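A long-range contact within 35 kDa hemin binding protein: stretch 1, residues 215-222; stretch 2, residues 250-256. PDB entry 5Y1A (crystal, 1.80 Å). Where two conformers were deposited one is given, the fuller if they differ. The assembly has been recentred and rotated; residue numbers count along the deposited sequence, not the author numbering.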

# COMPACT_ATOMS: atom_id res chain seq x y z
N ASP A 215 -1.45 14.80 -2.37
CA ASP A 215 -2.74 14.82 -3.04
C ASP A 215 -3.15 13.39 -3.31
O ASP A 215 -2.41 12.63 -3.96
N VAL A 216 -4.34 13.02 -2.85
CA VAL A 216 -4.85 11.67 -3.10
C VAL A 216 -5.16 11.44 -4.57
O VAL A 216 -5.35 10.29 -4.97
N LYS A 217 -5.22 12.54 -5.33
CA LYS A 217 -5.43 12.51 -6.78
C LYS A 217 -4.14 12.21 -7.54
O LYS A 217 -4.18 12.11 -8.76
N GLY A 218 -3.00 12.10 -6.84
CA GLY A 218 -1.74 11.68 -7.49
C GLY A 218 -0.68 12.75 -7.60
O GLY A 218 -0.98 13.92 -7.48
N ASP A 219 0.58 12.34 -7.77
CA ASP A 219 1.66 13.26 -8.08
C ASP A 219 1.78 13.40 -9.59
O ASP A 219 1.70 12.40 -10.30
N ALA A 220 2.05 14.62 -10.08
CA ALA A 220 2.33 14.86 -11.51
C ALA A 220 3.63 14.18 -11.93
O ALA A 220 4.66 14.32 -11.25
N LEU A 221 3.59 13.44 -13.03
CA LEU A 221 4.78 12.75 -13.54
C LEU A 221 5.61 13.62 -14.45
O LEU A 221 5.09 14.25 -15.37
N ASN A 222 6.92 13.60 -14.23
CA ASN A 222 7.87 14.28 -15.08
C ASN A 222 8.41 13.31 -16.11
O ASN A 222 9.26 12.47 -15.78
N PHE A 250 0.39 3.12 -9.76
CA PHE A 250 -0.18 3.16 -11.10
C PHE A 250 -0.09 4.53 -11.77
O PHE A 250 -0.18 5.57 -11.09
N VAL A 251 0.13 4.50 -13.09
CA VAL A 251 0.12 5.70 -13.95
C VAL A 251 -1.31 5.89 -14.48
O VAL A 251 -1.96 4.93 -14.94
N HIS A 252 -1.82 7.12 -14.41
CA HIS A 252 -3.20 7.35 -14.76
C HIS A 252 -3.42 8.76 -15.27
O HIS A 252 -2.62 9.66 -14.99
N HIS A 253 -4.51 8.93 -16.02
CA HIS A 253 -4.97 10.24 -16.41
C HIS A 253 -5.56 10.98 -15.20
O HIS A 253 -5.95 10.36 -14.21
N PRO A 254 -5.59 12.31 -15.26
CA PRO A 254 -6.10 13.08 -14.11
C PRO A 254 -7.53 12.71 -13.74
O PRO A 254 -8.37 12.54 -14.63
N MET A 255 -7.80 12.59 -12.45
CA MET A 255 -9.15 12.36 -11.96
C MET A 255 -10.15 13.42 -12.45
O MET A 255 -11.31 13.14 -12.65
N SER A 256 -9.65 14.63 -12.63
CA SER A 256 -10.46 15.78 -13.08
C SER A 256 -10.88 15.75 -14.56
O SER A 256 -11.69 16.60 -14.98

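Which side chains carry the apolar part of the contact? Two places do, one toward each end of the touching segments. Leu221 directs its CA-to-CB bond toward the other stretch and, with chi1 m and chi2 t, brings CD1 to 3.7 Å from CG1 of Val251. The CA-to-CB bond of Val251 runs sideways, and its chi1 is t. The CA atoms of Leu221 and Val251 lie 8.5 Å apart, a gap that the two side chains bridge by simple van der Waals packing. At the other end the CA-to-CB bond of Met255 also points toward the other stretch. Its chi1 m, chi2 t, chi3 p conformation lays the sulfur against Lys217, with Met255 SD 3.7 Å from both CA and CG of the lysine. Here the backbones are closer, 6.4 Å between the CA atoms of Lys217 and Met255, and the thioether covers the start of the lysine side chain as well as its main chain.

If Lys217 packs against a methionine, where does its charge go? The CA-to-CB bond runs sideways and the end of the chain leads away from the second stretch, through chi angles m, t, m, m. This curl returns the ammonium group to its own stretch, where Lys217 NZ forms a salt bridge with Asp215, 2.9 Å from OD2, and also donates to OD1 at 3.0 Å. The same carboxylate, on a chi1 t side chain, accepts a hydrogen bond from the backbone: Lys217 N lies 3.0 Å from Asp215 OD2. Gly218 N donates to Asp215 O at 3.0 Å, closing a type I beta turn from Asp215 to Gly218. The lysine thus offers aliphatic carbon to Met255 while its charge is paired within the turn.

How does His252 fit beside this turn? Its CA-to-CB bond runs sideways, but chi1 p and chi2 93° bring the ring nearer to the first stretch. The ring meets the turn with its edge: Lys217 O lies near the ring plane, 3.3 Å from His252 CE1, and Gly218 CA is 4.4 Å from His252 NE2. His252 ND1 donates to His253 O at 2.9 Å, which ties the ring to its own stretch, while His252 NE2 is hydrogen-bonded elsewhere in the structure. Gly218 leaves room for this edge, since an ideal CB there would sit only 3.1 Å from His252 NE2. Its backbone angles call for glycine in their own right, because a CB would also be jammed against the carbonyl O of Lys217.

What polar link joins the two stretches, given that no direct hydrogen bond crosses between them? A single water does the work. It donates through its O to Lys217 O at 2.7 Å and accepts from Met255 N at 2.9 Å, connecting the backbones of the same two residues whose side chains pack together. The carbonyl of Lys217 therefore has the water as a hydrogen-bonding partner alongside its close approach to the histidine edge.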

# COMPACT_ATOMS: atom_id res chain seq x y z
CB ASP A 215 -2.66 15.58 -4.37
CG ASP A 215 -4.03 15.98 -4.91
OD1 ASP A 215 -4.07 16.90 -5.75
OD2 ASP A 215 -5.07 15.40 -4.49
CB VAL A 216 -6.09 11.28 -2.24
CG1 VAL A 216 -5.75 11.36 -0.76
CG2 VAL A 216 -7.33 12.11 -2.59
CB LYS A 217 -6.07 13.82 -7.28
CG LYS A 217 -7.39 14.14 -6.58
CD LYS A 217 -8.12 15.24 -7.35
CE LYS A 217 -7.33 16.56 -7.33
NZ LYS A 217 -7.05 16.99 -5.93
CB ASP A 219 3.00 12.69 -7.59
CG ASP A 219 3.14 12.76 -6.07
OD1 ASP A 219 2.92 13.81 -5.47
OD2 ASP A 219 3.50 11.73 -5.50
CB ALA A 220 2.42 16.39 -11.82
CB LEU A 221 4.39 11.47 -14.30
CG LEU A 221 4.08 10.24 -13.48
CD1 LEU A 221 3.41 9.19 -14.37
CD2 LEU A 221 5.37 9.66 -12.83
CB ASN A 222 9.02 14.84 -14.23
CG ASN A 222 8.61 16.05 -13.42
OD1 ASN A 222 8.80 16.09 -12.20
ND2 ASN A 222 8.02 17.04 -14.08
CB PHE A 250 -1.60 2.58 -11.14
CG PHE A 250 -2.55 3.16 -10.13
CD1 PHE A 250 -3.34 4.28 -10.45
CD2 PHE A 250 -2.70 2.55 -8.88
CE1 PHE A 250 -4.26 4.80 -9.51
CE2 PHE A 250 -3.62 3.05 -7.92
CZ PHE A 250 -4.41 4.18 -8.25
CB VAL A 251 1.11 5.52 -15.13
CG1 VAL A 251 1.12 6.76 -16.00
CG2 VAL A 251 2.54 5.21 -14.61
CB HIS A 252 -4.12 7.07 -13.54
CG HIS A 252 -3.81 7.90 -12.32
ND1 HIS A 252 -4.45 9.09 -12.06
CD2 HIS A 252 -2.99 7.67 -11.26
CE1 HIS A 252 -4.02 9.58 -10.90
NE2 HIS A 252 -3.13 8.74 -10.40
CB HIS A 253 -6.00 10.11 -17.55
CG HIS A 253 -5.41 9.56 -18.82
ND1 HIS A 253 -4.60 10.31 -19.65
CD2 HIS A 253 -5.49 8.33 -19.39
CE1 HIS A 253 -4.23 9.57 -20.68
NE2 HIS A 253 -4.74 8.36 -20.54
CB PRO A 254 -6.01 14.54 -14.61
CG PRO A 254 -4.94 14.51 -15.69
CD PRO A 254 -5.12 13.18 -16.36
CB MET A 255 -9.17 12.25 -10.43
CG MET A 255 -8.23 11.18 -9.90
SD MET A 255 -8.42 10.88 -8.10
CE MET A 255 -10.11 10.70 -8.12
CB SER A 256 -9.69 17.08 -12.81
OG SER A 256 -8.44 17.05 -13.51
O HOH W 1 -5.45 13.26 -10.80